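Local coordinates for protein congerin II (Conger myriaster, PDB 1IS3) that binds beta-galactosides such as lactose as a homodimeric galectin, although its physiological role is not yet known, at residues Y16-V22 and R128-L134; V23-A27 and F80-D84; V59-L63 and V107-R112; F92-F97 and D115-N119. One frame throughout, in Å; residues are numbered along the deposited sequence.

Interaction 1: Y16-V22 and R128-L134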
loop_
_atom_site.group_PDB
_atom_site.type_symbol
_atom_site.label_atom_id
_atom_site.label_comp_id
_atom_site.label_asym_id
_atom_site.label_seq_id
_atom_site.Cartn_x
_atom_site.Cartn_y
_atom_site.Cartn_z
ATOM N N TYR A 16 1.191 2.947 -12.749
ATOM C CA TYR A 16 2.293 1.987 -12.649
ATOM C C TYR A 16 2.410 1.580 -11.195
ATOM O O TYR A 16 2.284 2.386 -10.274
ATOM C CB TYR A 16 3.642 2.571 -13.057
ATOM C CG TYR A 16 3.727 2.828 -14.555
ATOM C CD1 TYR A 16 2.908 3.804 -15.148
ATOM C CD2 TYR A 16 4.589 2.064 -15.363
ATOM C CE1 TYR A 16 2.926 4.013 -16.530
ATOM C CE2 TYR A 16 4.616 2.267 -16.761
ATOM C CZ TYR A 16 3.778 3.238 -17.337
ATOM O OH TYR A 16 3.738 3.436 -18.729
ATOM N N LEU A 17 2.638 0.295 -10.995
ATOM C CA LEU A 17 2.867 -0.307 -9.687
ATOM C C LEU A 17 4.308 -0.806 -9.663
ATOM O O LEU A 17 4.666 -1.665 -10.510
ATOM C CB LEU A 17 1.954 -1.504 -9.475
ATOM C CG LEU A 17 2.233 -2.412 -8.265
ATOM C CD1 LEU A 17 2.021 -1.603 -6.976
ATOM C CD2 LEU A 17 1.356 -3.674 -8.327
ATOM N N THR A 18 5.144 -0.324 -8.742
ATOM C CA THR A 18 6.480 -0.885 -8.571
ATOM C C THR A 18 6.588 -1.392 -7.143
ATOM O O THR A 18 6.273 -0.660 -6.198
ATOM C CB THR A 18 7.556 0.154 -8.797
ATOM O OG1 THR A 18 7.367 0.585 -10.148
ATOM C CG2 THR A 18 8.974 -0.375 -8.601
ATOM N N VAL A 19 6.952 -2.663 -6.990
ATOM C CA VAL A 19 7.151 -3.249 -5.671
ATOM C C VAL A 19 8.579 -3.761 -5.587
ATOM O O VAL A 19 9.160 -4.171 -6.601
ATOM C CB VAL A 19 6.199 -4.446 -5.359
ATOM C CG1 VAL A 19 4.778 -3.919 -5.147
ATOM C CG2 VAL A 19 6.189 -5.465 -6.499
ATOM N N GLY A 20 9.175 -3.660 -4.401
ATOM C CA GLY A 20 10.507 -4.176 -4.160
ATOM C C GLY A 20 10.431 -5.072 -2.946
ATOM O O GLY A 20 9.574 -4.885 -2.066
ATOM N N GLY A 21 11.318 -6.056 -2.902
ATOM C CA GLY A 21 11.309 -6.936 -1.784
ATOM C C GLY A 21 12.523 -7.842 -1.771
ATOM O O GLY A 21 13.509 -7.619 -2.476
ATOM N N VAL A 22 12.422 -8.841 -0.909
ATOM C CA VAL A 22 13.526 -9.755 -0.661
ATOM C C VAL A 22 12.958 -11.165 -0.621
ATOM O O VAL A 22 11.940 -11.418 0.052
ATOM C CB VAL A 22 14.228 -9.503 0.725
ATOM C CG1 VAL A 22 15.488 -10.387 0.828
ATOM C CG2 VAL A 22 14.607 -8.052 0.888
ATOM N N ARG A 128 9.216 -11.021 1.274
ATOM C CA ARG A 128 8.645 -9.891 1.971
ATOM C C ARG A 128 8.800 -8.682 1.086
ATOM O O ARG A 128 9.684 -8.669 0.218
ATOM C CB ARG A 128 9.371 -9.711 3.299
ATOM C CG ARG A 128 10.853 -9.493 3.212
ATOM C CD ARG A 128 11.456 -9.698 4.602
ATOM N NE ARG A 128 12.913 -9.668 4.537
ATOM C CZ ARG A 128 13.609 -8.515 4.611
ATOM N NH1 ARG A 128 12.993 -7.316 4.764
ATOM N NH2 ARG A 128 14.952 -8.547 4.462
ATOM N N LEU A 129 7.928 -7.698 1.261
ATOM C CA LEU A 129 8.057 -6.464 0.496
ATOM C C LEU A 129 8.743 -5.404 1.352
ATOM O O LEU A 129 8.611 -5.395 2.577
ATOM C CB LEU A 129 6.678 -5.914 0.033
ATOM C CG LEU A 129 5.870 -6.684 -1.035
ATOM C CD1 LEU A 129 4.543 -5.993 -1.372
ATOM C CD2 LEU A 129 6.772 -6.817 -2.280
ATOM N N THR A 130 9.525 -4.554 0.697
ATOM C CA THR A 130 10.243 -3.495 1.375
ATOM C C THR A 130 9.824 -2.093 0.889
ATOM O O THR A 130 10.065 -1.122 1.611
ATOM C CB THR A 130 11.775 -3.704 1.195
ATOM O OG1 THR A 130 12.040 -3.652 -0.195
ATOM C CG2 THR A 130 12.266 -5.020 1.823
ATOM N N PHE A 131 9.241 -1.928 -0.299
ATOM C CA PHE A 131 8.781 -0.618 -0.707
ATOM C C PHE A 131 7.698 -0.828 -1.759
ATOM O O PHE A 131 7.591 -1.905 -2.364
ATOM C CB PHE A 131 9.938 0.238 -1.283
ATOM C CG PHE A 131 10.444 -0.081 -2.690
ATOM C CD1 PHE A 131 11.531 -0.939 -2.874
ATOM C CD2 PHE A 131 9.811 0.499 -3.798
ATOM C CE1 PHE A 131 11.990 -1.218 -4.182
ATOM C CE2 PHE A 131 10.259 0.220 -5.087
ATOM C CZ PHE A 131 11.350 -0.638 -5.273
ATOM N N VAL A 132 6.907 0.211 -2.010
ATOM C CA VAL A 132 5.860 0.188 -3.007
ATOM C C VAL A 132 5.642 1.603 -3.552
ATOM O O VAL A 132 5.670 2.585 -2.778
ATOM C CB VAL A 132 4.529 -0.384 -2.375
ATOM C CG1 VAL A 132 3.990 0.502 -1.207
ATOM C CG2 VAL A 132 3.475 -0.475 -3.486
ATOM N N ARG A 133 5.426 1.708 -4.877
ATOM C CA ARG A 133 5.017 2.949 -5.497
ATOM C C ARG A 133 3.815 2.588 -6.365
ATOM O O ARG A 133 3.901 1.653 -7.185
ATOM C CB ARG A 133 6.066 3.534 -6.393
ATOM C CG ARG A 133 7.311 3.966 -5.643
ATOM C CD ARG A 133 8.121 4.984 -6.441
ATOM N NE ARG A 133 8.698 4.478 -7.670
ATOM C CZ ARG A 133 9.812 3.738 -7.693
ATOM N NH1 ARG A 133 10.470 3.400 -6.593
ATOM N NH2 ARG A 133 10.327 3.371 -8.867
ATOM N N LEU A 134 2.679 3.250 -6.186
ATOM C CA LEU A 134 1.489 3.029 -7.001
ATOM C C LEU A 134 1.005 4.426 -7.368
ATOM O O LEU A 134 0.490 5.156 -6.498
ATOM C CB LEU A 134 0.408 2.294 -6.201
ATOM C CG LEU A 134 -0.968 2.146 -6.891
ATOM C CD1 LEU A 134 -0.748 1.383 -8.201
ATOM C CD2 LEU A 134 -1.970 1.451 -5.968
HETATM O O HOH W 1 14.184 -4.378 -1.905
HETATM O O HOH W 2 13.079 -12.355 3.171
#
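Two consecutive residues, Thr130 and Phe131, share the single residue Gly20 as partner, which makes a classic beta bulge and shifts the register by one residue in an otherwise regular antiparallel pairing of 16-22 with 128-134. These are neighbouring strands of the five-stranded sheet of the galectin beta-sandwich, and 128-134 is its outermost strand within the chain. Gly20 O is the focus of the bulge: Thr130 N donates to it at 2.8 Å, nearly straight at 173°, whereas Phe131 N gives only a weak, long bond. Gly20 N in turn donates to Phe131 O at 3.1 Å. Regular pairing resumes on both sides, with Thr18 bonded twice to Arg133 and Val22 twice to Arg128.

The Phe131 ring packs on the Gly20 backbone. With CG placed between the backbone N and the carbonyl carbon (chi1 75°), the ring swings across the strand and lays one face over the peptide, Gly20 N standing 3.7 Å above its centre. Phe131 CE1 comes to 3.3 Å from Gly20 CA. On the same face of the sheet, Val22 and Arg128 lie side by side, Val22 CG2 covering one face of the guanidinium.

On the other face, Leu17 and Leu134 pack against Phe11 and Ile121, and Val19 and Val132 lie on that same face. Val132, Arg133 and Leu134 also pair with a strand of the second subunit, so the sheet continues across the dimer, and Arg133 NH1 forms a salt bridge with Glu135 of that subunit. Across the present strands, Leu17 CD1 meets Val132 CG2 at 3.9 Å.

Interaction 2: V23-A27 and F80-D84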
loop_
_atom_site.group_PDB
_atom_site.type_symbol
_atom_site.label_atom_id
_atom_site.label_comp_id
_atom_site.label_asym_id
_atom_site.label_seq_id
_atom_site.Cartn_x
_atom_site.Cartn_y
_atom_site.Cartn_z
ATOM N N VAL A 23 13.599 -12.081 -1.349
ATOM C CA VAL A 23 13.192 -13.483 -1.331
ATOM C C VAL A 23 13.769 -14.181 -0.093
ATOM O O VAL A 23 14.938 -13.978 0.236
ATOM C CB VAL A 23 13.684 -14.178 -2.608
ATOM C CG1 VAL A 23 13.194 -15.613 -2.618
ATOM C CG2 VAL A 23 13.204 -13.430 -3.843
ATOM N N ASN A 24 13.008 -14.992 0.621
ATOM C CA ASN A 24 13.533 -15.701 1.771
ATOM C C ASN A 24 14.612 -16.670 1.361
ATOM O O ASN A 24 14.581 -17.190 0.238
ATOM C CB ASN A 24 12.505 -16.547 2.473
ATOM C CG ASN A 24 11.346 -15.780 3.081
ATOM O OD1 ASN A 24 10.403 -16.414 3.570
ATOM N ND2 ASN A 24 11.282 -14.462 3.107
ATOM N N SER A 25 15.559 -16.957 2.268
ATOM C CA SER A 25 16.606 -17.953 2.036
ATOM C C SER A 25 15.632 -19.160 2.197
ATOM O O SER A 25 14.661 -19.166 2.969
ATOM C CB SER A 25 17.533 -18.068 3.223
ATOM O OG SER A 25 18.169 -16.805 3.322
ATOM N N ASN A 26 15.869 -20.232 1.501
ATOM C CA ASN A 26 15.050 -21.434 1.513
ATOM C C ASN A 26 13.624 -21.346 1.001
ATOM O O ASN A 26 12.790 -22.221 1.257
ATOM C CB ASN A 26 15.074 -22.129 2.893
ATOM C CG ASN A 26 16.490 -22.320 3.460
ATOM O OD1 ASN A 26 17.449 -22.632 2.744
ATOM N ND2 ASN A 26 16.654 -22.065 4.750
ATOM N N ALA A 27 13.341 -20.297 0.224
ATOM C CA ALA A 27 12.013 -20.080 -0.330
ATOM C C ALA A 27 11.629 -21.242 -1.229
ATOM O O ALA A 27 12.438 -21.754 -1.988
ATOM C CB ALA A 27 11.941 -18.808 -1.204
ATOM N N PHE A 80 15.937 -14.479 -10.315
ATOM C CA PHE A 80 15.652 -14.344 -8.903
ATOM C C PHE A 80 16.616 -15.239 -8.158
ATOM O O PHE A 80 16.895 -16.344 -8.640
ATOM C CB PHE A 80 14.209 -14.792 -8.575
ATOM C CG PHE A 80 13.183 -13.978 -9.331
ATOM C CD1 PHE A 80 12.829 -12.709 -8.874
ATOM C CD2 PHE A 80 12.656 -14.461 -10.532
ATOM C CE1 PHE A 80 11.954 -11.915 -9.641
ATOM C CE2 PHE A 80 11.794 -13.667 -11.278
ATOM C CZ PHE A 80 11.443 -12.398 -10.845
ATOM N N THR A 81 17.113 -14.797 -7.007
ATOM C CA THR A 81 17.945 -15.611 -6.164
ATOM C C THR A 81 17.399 -15.598 -4.743
ATOM O O THR A 81 17.044 -14.533 -4.225
ATOM C CB THR A 81 19.390 -15.073 -6.196
ATOM O OG1 THR A 81 19.827 -15.171 -7.542
ATOM C CG2 THR A 81 20.347 -15.868 -5.315
ATOM N N LYS A 82 17.310 -16.752 -4.082
ATOM C CA LYS A 82 16.902 -16.810 -2.680
ATOM C C LYS A 82 17.847 -15.969 -1.804
ATOM O O LYS A 82 19.066 -16.007 -1.999
ATOM C CB LYS A 82 16.930 -18.252 -2.187
ATOM C CG LYS A 82 15.851 -19.127 -2.841
ATOM C CD LYS A 82 15.803 -20.580 -2.343
ATOM C CE LYS A 82 16.970 -21.374 -2.901
ATOM N NZ LYS A 82 16.982 -22.733 -2.400
ATOM N N GLY A 83 17.270 -15.192 -0.880
ATOM C CA GLY A 83 17.998 -14.309 0.008
ATOM C C GLY A 83 18.271 -12.933 -0.607
ATOM O O GLY A 83 18.771 -12.019 0.089
ATOM N N ASP A 84 17.958 -12.720 -1.883
ATOM C CA ASP A 84 18.250 -11.474 -2.568
ATOM C C ASP A 84 17.033 -10.603 -2.844
ATOM O O ASP A 84 15.900 -11.061 -2.813
ATOM C CB ASP A 84 18.958 -11.783 -3.885
ATOM C CG ASP A 84 20.399 -12.293 -3.734
ATOM O OD1 ASP A 84 21.029 -12.576 -4.763
ATOM O OD2 ASP A 84 20.918 -12.384 -2.617
#
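Val23 N donates to Asp84 O at 2.9 Å and 171°, a nearly straight bond that ties the end of strand 17-23 to the residue just before strand 85-92. The carbonyl of the same valine is held as well: Gly83 N reaches Val23 O at 2.9 Å, but this bond is bent to 131° and the donor stands well above the carbonyl plane. Val23 is thus gripped at both polar backbone atoms by the facing loop.

Each segment contains a type II beta turn. Asn24 to Ala27 forms one, closed by a weak bond from Ala27 N to Asn24 O; Thr81 to Asp84 forms the other, closed by Asp84 N to Thr81 O at 3.1 Å. Gly83 occupies the third position of its turn with a positive phi of 86°, a conformation that favours glycine.

The Val23 side chain packs against the backbone of the 81-84 turn: its CB lies 3.7 Å from Thr81 O, and its CG1, anti to the backbone N, rests against Lys82 CA. Lys82 then runs over the opposite turn. Its CB is 3.5 Å from Asn24 O, and the extended second torsion carries CD on to 3.6 Å from Ala27 N, before a bend redirects CE and NZ. Only the aliphatic part of the lysine does this touching. Phe49 covers Val23 and Lys82 from another loop, and Asn24 is tied by a backbone bond to Asp126.

Because both cross-segment hydrogen bonds are made by main-chain atoms, the joining of these two sandwich loops probably depends more on backbone conformation than on side-chain polarity, with the Val23 methyls against one turn and the Lys82 methylenes over the other.

Interaction 3: V59-L63 and V107-R112. With GAL (beta-D-galactopyranose), chain B.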
loop_
_atom_site.group_PDB
_atom_site.type_symbol
_atom_site.label_atom_id
_atom_site.label_comp_id
_atom_site.label_asym_id
_atom_site.label_seq_id
_atom_site.Cartn_x
_atom_site.Cartn_y
_atom_site.Cartn_z
ATOM N N VAL A 59 5.044 -18.807 -13.139
ATOM C CA VAL A 59 3.762 -19.325 -13.587
ATOM C C VAL A 59 2.744 -18.192 -13.401
ATOM O O VAL A 59 2.635 -17.615 -12.297
ATOM C CB VAL A 59 3.373 -20.566 -12.740
ATOM C CG1 VAL A 59 1.971 -21.077 -13.117
ATOM C CG2 VAL A 59 4.396 -21.686 -13.000
ATOM N N LEU A 60 2.008 -17.848 -14.461
ATOM C CA LEU A 60 1.004 -16.792 -14.421
ATOM C C LEU A 60 -0.401 -17.355 -14.648
ATOM O O LEU A 60 -0.593 -18.266 -15.477
ATOM C CB LEU A 60 1.311 -15.744 -15.488
ATOM C CG LEU A 60 2.611 -14.997 -15.178
ATOM C CD1 LEU A 60 3.763 -15.672 -15.911
ATOM C CD2 LEU A 60 2.461 -13.551 -15.567
ATOM N N ASN A 61 -1.385 -16.857 -13.904
ATOM C CA ASN A 61 -2.750 -17.337 -14.052
ATOM C C ASN A 61 -3.764 -16.382 -13.425
ATOM O O ASN A 61 -3.369 -15.372 -12.827
ATOM C CB ASN A 61 -2.866 -18.732 -13.409
ATOM C CG ASN A 61 -3.939 -19.653 -14.019
ATOM O OD1 ASN A 61 -4.814 -19.229 -14.762
ATOM N ND2 ASN A 61 -3.946 -20.931 -13.702
ATOM N N SER A 62 -5.058 -16.616 -13.621
ATOM C CA SER A 62 -6.110 -15.863 -12.977
ATOM C C SER A 62 -6.929 -16.868 -12.174
ATOM O O SER A 62 -7.016 -18.078 -12.502
ATOM C CB SER A 62 -6.934 -15.179 -14.050
ATOM O OG SER A 62 -7.460 -16.156 -14.947
ATOM N N LEU A 63 -7.548 -16.346 -11.120
ATOM C CA LEU A 63 -8.351 -17.097 -10.191
ATOM C C LEU A 63 -9.714 -16.441 -10.185
ATOM O O LEU A 63 -9.802 -15.224 -9.950
ATOM C CB LEU A 63 -7.756 -17.042 -8.790
ATOM C CG LEU A 63 -8.514 -17.718 -7.662
ATOM C CD1 LEU A 63 -8.576 -19.217 -7.863
ATOM C CD2 LEU A 63 -7.772 -17.485 -6.369
ATOM N N VAL A 107 7.434 -9.763 -19.235
ATOM C CA VAL A 107 6.477 -10.831 -19.452
ATOM C C VAL A 107 5.142 -10.106 -19.649
ATOM O O VAL A 107 4.894 -9.044 -19.067
ATOM C CB VAL A 107 6.487 -11.862 -18.207
ATOM C CG1 VAL A 107 6.571 -11.141 -16.901
ATOM C CG2 VAL A 107 5.230 -12.729 -18.203
ATOM N N GLU A 108 4.303 -10.600 -20.564
ATOM C CA GLU A 108 2.978 -10.033 -20.798
ATOM C C GLU A 108 1.957 -11.121 -20.498
ATOM O O GLU A 108 2.232 -12.308 -20.745
ATOM C CB GLU A 108 2.781 -9.592 -22.239
ATOM C CG GLU A 108 3.635 -8.422 -22.686
ATOM C CD GLU A 108 5.115 -8.743 -22.866
ATOM O OE1 GLU A 108 5.425 -9.750 -23.520
ATOM O OE2 GLU A 108 5.960 -8.008 -22.334
ATOM N N PHE A 109 0.779 -10.818 -19.987
ATOM C CA PHE A 109 -0.212 -11.827 -19.641
ATOM C C PHE A 109 -1.548 -11.176 -19.989
ATOM O O PHE A 109 -1.693 -9.980 -19.732
ATOM C CB PHE A 109 -0.087 -12.116 -18.152
ATOM C CG PHE A 109 -1.114 -13.102 -17.638
ATOM C CD1 PHE A 109 -1.009 -14.454 -17.962
ATOM C CD2 PHE A 109 -2.168 -12.636 -16.827
ATOM C CE1 PHE A 109 -1.971 -15.332 -17.465
ATOM C CE2 PHE A 109 -3.122 -13.524 -16.338
ATOM C CZ PHE A 109 -3.019 -14.868 -16.657
ATOM N N PRO A 110 -2.529 -11.813 -20.631
ATOM C CA PRO A 110 -3.801 -11.195 -20.965
ATOM C C PRO A 110 -4.602 -10.708 -19.744
ATOM O O PRO A 110 -4.648 -11.329 -18.669
ATOM C CB PRO A 110 -4.535 -12.281 -21.745
ATOM C CG PRO A 110 -4.018 -13.549 -21.126
ATOM C CD PRO A 110 -2.532 -13.245 -20.965
ATOM N N ASN A 111 -5.283 -9.591 -19.959
ATOM C CA ASN A 111 -6.252 -9.077 -18.987
ATOM C C ASN A 111 -7.556 -9.783 -19.364
ATOM O O ASN A 111 -8.375 -9.263 -20.127
ATOM C CB ASN A 111 -6.377 -7.577 -19.160
ATOM C CG ASN A 111 -7.311 -6.901 -18.186
ATOM O OD1 ASN A 111 -7.230 -5.686 -18.046
ATOM N ND2 ASN A 111 -8.182 -7.548 -17.459
ATOM N N ARG A 112 -7.764 -10.975 -18.837
ATOM C CA ARG A 112 -8.861 -11.853 -19.216
ATOM C C ARG A 112 -10.251 -11.331 -18.937
ATOM O O ARG A 112 -11.194 -11.583 -19.694
ATOM C CB ARG A 112 -8.674 -13.183 -18.512
ATOM C CG ARG A 112 -7.454 -13.909 -19.067
ATOM C CD ARG A 112 -7.122 -15.158 -18.270
ATOM N NE ARG A 112 -6.112 -15.959 -18.952
ATOM C CZ ARG A 112 -5.453 -16.968 -18.385
ATOM N NH1 ARG A 112 -4.556 -17.605 -19.129
ATOM N NH2 ARG A 112 -5.642 -17.315 -17.121
HETATM C C1 GAL B . -1.303 -24.245 -8.728
HETATM C C2 GAL B . -0.998 -23.701 -7.338
HETATM C C3 GAL B . -1.737 -22.393 -7.097
HETATM C C4 GAL B . -1.439 -21.403 -8.227
HETATM C C5 GAL B . -1.773 -22.058 -9.561
HETATM C C6 GAL B . -1.473 -21.165 -10.735
HETATM O O2 GAL B . -1.394 -24.649 -6.366
HETATM O O3 GAL B . -1.335 -21.844 -5.851
HETATM O O4 GAL B . -0.070 -21.013 -8.207
HETATM O O5 GAL B . -1.003 -23.263 -9.729
HETATM O O6 GAL B . -1.869 -21.781 -11.947
#
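The side chains of Leu60 and Phe109 run antiparallel alongside one another, which sets Leu60 CB 3.6 Å from Phe109 CD1 and carries the ring on to Asn61, whose CA lies 3.6 Å from Phe109 CZ. Beside them Leu60 and Val107 meet tip to tip, CD2 to CG2 at 3.9 Å. The strand axes are 8.3 Å apart and inclined at 23°, too distant for backbone pairing, so side chains reach across to the facing strand.

Phe109 CZ sits 3.6 Å above the centre of the Arg112 guanidinium plane, and the guanidinium works through its edge. Arg112 NH2 donates to Asn61 OD1 and to Ser62 OG, each at 3.1 Å and each practically in the guanidinium plane; the amide plane of Asn61 stands 86° to it. Asn61 OD1 also accepts from Ser62 N, which comes from the opposite face of the amide. NH1 of Arg112 bonds to Gln71 O.

These bonds, with one from Asn61 ND2 to Gln70 O, probably set the amide's rotation, and ND2 donates to galactose O6 at 2.8 Å and 173°. Through its bond to Asn61 OD1, Arg112 probably acts as a second-shell residue of the galectin carbohydrate-binding site, where His44, Arg48 and Glu72 also grip the galactose.

Interaction 4: F92-F97 and D115-N119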
loop_
_atom_site.group_PDB
_atom_site.type_symbol
_atom_site.label_atom_id
_atom_site.label_comp_id
_atom_site.label_asym_id
_atom_site.label_seq_id
_atom_site.Cartn_x
_atom_site.Cartn_y
_atom_site.Cartn_z
ATOM N N PHE A 92 -0.963 -1.926 -17.113
ATOM C CA PHE A 92 -1.884 -2.725 -17.888
ATOM C C PHE A 92 -2.811 -1.855 -18.704
ATOM O O PHE A 92 -2.971 -0.652 -18.413
ATOM C CB PHE A 92 -2.722 -3.638 -16.957
ATOM C CG PHE A 92 -3.672 -2.927 -15.999
ATOM C CD1 PHE A 92 -3.218 -2.499 -14.754
ATOM C CD2 PHE A 92 -5.010 -2.678 -16.376
ATOM C CE1 PHE A 92 -4.094 -1.820 -13.897
ATOM C CE2 PHE A 92 -5.875 -2.002 -15.512
ATOM C CZ PHE A 92 -5.416 -1.573 -14.277
ATOM N N ASP A 93 -3.344 -2.430 -19.786
ATOM C CA ASP A 93 -4.445 -1.757 -20.441
ATOM C C ASP A 93 -5.597 -2.750 -20.420
ATOM O O ASP A 93 -5.465 -3.785 -19.762
ATOM C CB ASP A 93 -4.086 -1.363 -21.871
ATOM C CG ASP A 93 -3.580 -2.449 -22.799
ATOM O OD1 ASP A 93 -2.858 -2.065 -23.712
ATOM O OD2 ASP A 93 -3.883 -3.625 -22.614
ATOM N N THR A 94 -6.685 -2.574 -21.198
ATOM C CA THR A 94 -7.788 -3.542 -21.056
ATOM C C THR A 94 -7.544 -4.907 -21.630
ATOM O O THR A 94 -8.306 -5.838 -21.417
ATOM C CB THR A 94 -9.111 -3.082 -21.681
ATOM O OG1 THR A 94 -8.816 -2.656 -23.003
ATOM C CG2 THR A 94 -9.821 -2.073 -20.766
ATOM N N HIS A 95 -6.455 -5.030 -22.377
ATOM C CA HIS A 95 -6.132 -6.311 -22.984
ATOM C C HIS A 95 -4.952 -7.073 -22.420
ATOM O O HIS A 95 -4.924 -8.305 -22.526
ATOM C CB HIS A 95 -5.865 -6.138 -24.470
ATOM C CG HIS A 95 -7.145 -5.741 -25.166
ATOM N ND1 HIS A 95 -7.473 -4.562 -25.688
ATOM C CD2 HIS A 95 -8.232 -6.582 -25.265
ATOM C CE1 HIS A 95 -8.733 -4.661 -26.084
ATOM N NE2 HIS A 95 -9.171 -5.878 -25.825
ATOM N N THR A 96 -4.004 -6.365 -21.787
ATOM C CA THR A 96 -2.719 -6.955 -21.457
ATOM C C THR A 96 -2.144 -6.419 -20.153
ATOM O O THR A 96 -2.174 -5.186 -19.999
ATOM C CB THR A 96 -1.672 -6.639 -22.583
ATOM O OG1 THR A 96 -2.276 -7.005 -23.816
ATOM C CG2 THR A 96 -0.332 -7.329 -22.370
ATOM N N PHE A 97 -1.600 -7.284 -19.291
ATOM C CA PHE A 97 -0.720 -6.878 -18.192
ATOM C C PHE A 97 0.718 -6.896 -18.704
ATOM O O PHE A 97 1.162 -7.866 -19.315
ATOM C CB PHE A 97 -0.739 -7.805 -16.976
ATOM C CG PHE A 97 -2.049 -7.687 -16.189
ATOM C CD1 PHE A 97 -2.121 -6.795 -15.121
ATOM C CD2 PHE A 97 -3.140 -8.489 -16.521
ATOM C CE1 PHE A 97 -3.286 -6.701 -14.375
ATOM C CE2 PHE A 97 -4.312 -8.396 -15.773
ATOM C CZ PHE A 97 -4.378 -7.501 -14.704
ATOM N N ASP A 115 -10.801 -5.896 -17.149
ATOM C CA ASP A 115 -10.956 -4.968 -16.030
ATOM C C ASP A 115 -10.161 -3.677 -16.190
ATOM O O ASP A 115 -9.077 -3.655 -16.758
ATOM C CB ASP A 115 -10.520 -5.626 -14.724
ATOM C CG ASP A 115 -11.445 -6.737 -14.236
ATOM O OD1 ASP A 115 -10.964 -7.810 -13.867
ATOM O OD2 ASP A 115 -12.647 -6.535 -14.220
ATOM N N ALA A 116 -10.664 -2.564 -15.645
ATOM C CA ALA A 116 -9.957 -1.308 -15.776
ATOM C C ALA A 116 -9.379 -0.753 -14.467
ATOM O O ALA A 116 -8.667 0.253 -14.463
ATOM C CB ALA A 116 -10.893 -0.252 -16.379
ATOM N N ALA A 117 -9.677 -1.405 -13.348
ATOM C CA ALA A 117 -9.181 -0.979 -12.031
ATOM C C ALA A 117 -9.159 -2.204 -11.115
ATOM O O ALA A 117 -10.012 -3.113 -11.293
ATOM C CB ALA A 117 -10.114 0.059 -11.417
ATOM N N PHE A 118 -8.237 -2.246 -10.135
ATOM C CA PHE A 118 -8.134 -3.364 -9.190
ATOM C C PHE A 118 -7.987 -2.763 -7.810
ATOM O O PHE A 118 -7.218 -1.800 -7.660
ATOM C CB PHE A 118 -6.893 -4.235 -9.460
ATOM C CG PHE A 118 -6.952 -4.842 -10.843
ATOM C CD1 PHE A 118 -7.837 -5.909 -11.101
ATOM C CD2 PHE A 118 -6.184 -4.293 -11.870
ATOM C CE1 PHE A 118 -7.946 -6.401 -12.407
ATOM C CE2 PHE A 118 -6.303 -4.801 -13.173
ATOM C CZ PHE A 118 -7.180 -5.841 -13.431
ATOM N N ASN A 119 -8.688 -3.332 -6.829
ATOM C CA ASN A 119 -8.587 -2.802 -5.486
ATOM C C ASN A 119 -7.725 -3.561 -4.496
ATOM O O ASN A 119 -7.690 -3.194 -3.300
ATOM C CB ASN A 119 -9.995 -2.628 -4.911
ATOM C CG ASN A 119 -10.558 -1.254 -5.302
ATOM O OD1 ASN A 119 -10.122 -0.545 -6.211
ATOM N ND2 ASN A 119 -11.618 -0.803 -4.658
#
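The segments 92-97 and 115-119 do not pair through their backbones: their closest alpha carbons, those of Thr94 and Asp115, are 6.1 Å apart and no hydrogen bond crosses. What joins them is an aromatic cluster of Phe92, Phe97 and Phe118 at one end of the galectin beta-sandwich, where the turn linking strands 85-92 and 96-100 meets the start of strand 117-125.

Phe118 points its edge at the face of Phe92 in a T-shaped (edge-to-face) pair, with centroids 5.0 Å apart and planes at 63°. Phe118 CE2 sits 3.5 Å above the Phe92 plane, offset toward the rim. The Phe92 side chain, with CG between its backbone N and carbonyl carbon (chi1 65°), also brings its ring edge to Ala116 O, 3.7 Å from CZ. Phe11 from strand 10-12 makes a further edge-to-face pair with Phe92, and Ala42 packs against both Phe97 and Phe118.

The turn carrying Phe92 and Phe97 is shaped by Asp93, whose OD2 accepts from His95 N and Thr96 N, an Asx turn and an Asx motif. The Phe97 and Phe118 side chains reach toward each other from their separate strands, ring planes inclined at 34°, and touch where Phe97 CZ lies 3.5 Å from Phe118 CZ.

All four contacts belong to one galectin beta-sandwich. Interactions 1 and 2 adjoin along the chain and touch, Val22 CG1 lying 3.7 Å from Asp84 O. Interactions 3 and 4, with centres about 11 Å apart, are joined through neighbouring strands 96-100 and 106-110: Phe97 N lies 2.7 Å from Phe109 O, and Asn111 N 2.9 Å from His95 O, both probable hydrogen bonds. Interaction 3 alone holds a residue of the glycan pocket. The centres of interactions 1 and 3 lie about 19 Å apart, on opposite sides of the chain's centre. Since the outer strand of interaction 1 continues into the second subunit, this is consistent with dimer edge and sugar site lying in different parts of the chain.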